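Local coordinates for sugar ABC transporter, sugar-binding protein (Streptococcus pneumoniae, PDB 2HEU) that probably binds sugars outside the cell, as the substrate-capturing component of an ABC transporter, at residues A[126-130]-A[287-291]. Sequence-based numbering, arbitrary orientation.
Sequences ANAYG and LTVGA
Two of the crossings between the lobes of this periplasmic-binding-protein fold run side by side here, consistent with a hinge: 126-130 leads from strand 122-123 of one lobe into strand 129-134 of the other, and 287-291 returns toward strand 295-298. Both backbones are extended and run roughly antiparallel, their touching parts 145° apart, with Ala-126 opposite Ala-291 and Ala-128 opposite Gly-290 (CA to CA 5.0 and 4.4 Å). In place of regular antiparallel pairing, one end has a backbone bond with a side-chain bond beside it, and the other a side-chain bond from Thr-288. Asn-127 N donates to Ala-291 O (3.1 Å), main chain to main chain, while its p rotamer (chi1 54°, chi2 42°) brings OD1 to Ala-291 N (2.9 Å); the same OD1 also accepts from Trp-361 NE1. Asn-127 O is satisfied by His-358 NE2, and Gly-290 CA approaches it at 3.3 Å in a CA-H...O contact; an ideal CB on this glycine would sit 1.8 Å from Asn-127 O. Ala-128 N turns to Ser-258, and Ala-128 CA meets Val-289 O at 3.2 Å. Tyr-129 N is also 3.2 Å from Val-289 O, but the angle is too poor for a hydrogen bond. The t rotamer of Tyr-129 carries its ring away, its OH bonding Thr-176 O, although CB touches Val-289 CG1 (3.8 Å). Thr-288, also t, donates from OG1 to Tyr-129 O (2.7 Å); a water donates both to Tyr-129 O (2.8 Å) and to Leu-287 O (2.7 Å).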
loop_
_atom_site.group_PDB
_atom_site.type_symbol
_atom_site.label_atom_id
_atom_site.label_comp_id
_atom_site.label_asym_id
_atom_site.label_seq_id
_atom_site.Cartn_x
_atom_site.Cartn_y
_atom_site.Cartn_z
ATOM N N ALA A 126 -4.996 5.174 1.306
ATOM C CA ALA A 126 -4.009 4.311 0.672
ATOM C C ALA A 126 -3.006 3.890 1.672
ATOM O O ALA A 126 -2.821 4.537 2.693
ATOM C CB ALA A 126 -3.281 5.058 -0.462
ATOM N N ASN A 127 -2.315 2.786 1.392
ATOM C CA ASN A 127 -1.141 2.445 2.112
ATOM C C ASN A 127 0.121 3.097 1.520
ATOM O O ASN A 127 0.074 3.704 0.476
ATOM C CB ASN A 127 -1.036 0.918 2.322
ATOM C CG ASN A 127 -1.123 0.143 1.062
ATOM O OD1 ASN A 127 -0.546 0.480 0.031
ATOM N ND2 ASN A 127 -1.876 -0.901 1.097
ATOM N N ALA A 128 1.213 2.954 2.265
ATOM C CA ALA A 128 2.524 3.458 1.898
ATOM C C ALA A 128 3.556 2.485 2.428
ATOM O O ALA A 128 3.215 1.540 3.171
ATOM C CB ALA A 128 2.728 4.865 2.378
ATOM N N TYR A 129 4.811 2.723 2.105
ATOM C CA TYR A 129 5.896 1.840 2.525
ATOM C C TYR A 129 7.134 2.615 2.802
ATOM O O TYR A 129 7.470 3.595 2.114
ATOM C CB TYR A 129 6.159 0.818 1.396
ATOM C CG TYR A 129 7.126 -0.286 1.776
ATOM C CD1 TYR A 129 6.655 -1.527 2.169
ATOM C CD2 TYR A 129 8.488 -0.090 1.760
ATOM C CE1 TYR A 129 7.546 -2.579 2.555
ATOM C CE2 TYR A 129 9.384 -1.068 2.098
ATOM C CZ TYR A 129 8.921 -2.339 2.493
ATOM O OH TYR A 129 9.826 -3.303 2.774
ATOM N N GLY A 130 7.883 2.213 3.794
ATOM C CA GLY A 130 9.169 2.855 4.073
ATOM C C GLY A 130 9.880 2.153 5.225
ATOM O O GLY A 130 9.699 0.961 5.447
ATOM N N LEU A 287 11.213 8.102 -2.514
ATOM C CA LEU A 287 9.912 7.686 -3.011
ATOM C C LEU A 287 9.242 6.786 -1.976
ATOM O O LEU A 287 9.914 6.169 -1.153
ATOM C CB LEU A 287 10.069 6.904 -4.308
ATOM C CG LEU A 287 10.616 7.647 -5.500
ATOM C CD1 LEU A 287 10.873 6.742 -6.674
ATOM C CD2 LEU A 287 9.666 8.822 -5.950
ATOM N N THR A 288 7.926 6.692 -2.074
ATOM C CA THR A 288 7.172 5.640 -1.408
ATOM C C THR A 288 6.263 4.956 -2.442
ATOM O O THR A 288 6.179 5.401 -3.585
ATOM C CB THR A 288 6.441 6.176 -0.165
ATOM O OG1 THR A 288 5.892 5.064 0.558
ATOM C CG2 THR A 288 5.318 7.122 -0.480
ATOM N N VAL A 289 5.660 3.864 -2.014
ATOM C CA VAL A 289 4.804 3.048 -2.876
ATOM C C VAL A 289 3.634 2.572 -2.039
ATOM O O VAL A 289 3.763 2.354 -0.853
ATOM C CB VAL A 289 5.600 1.843 -3.472
ATOM C CG1 VAL A 289 6.151 0.914 -2.418
ATOM C CG2 VAL A 289 4.771 1.108 -4.508
ATOM N N GLY A 290 2.478 2.458 -2.691
ATOM C CA GLY A 290 1.298 1.969 -2.035
ATOM C C GLY A 290 0.131 2.061 -2.958
ATOM O O GLY A 290 0.268 2.428 -4.145
ATOM N N ALA A 291 -1.087 1.742 -2.475
ATOM C CA ALA A 291 -2.283 1.858 -3.322
ATOM C C ALA A 291 -3.491 2.007 -2.444
ATOM O O ALA A 291 -3.472 1.814 -1.260
ATOM C CB ALA A 291 -2.429 0.660 -4.258
HETATM O O HOH W 1 9.797 4.864 1.194
#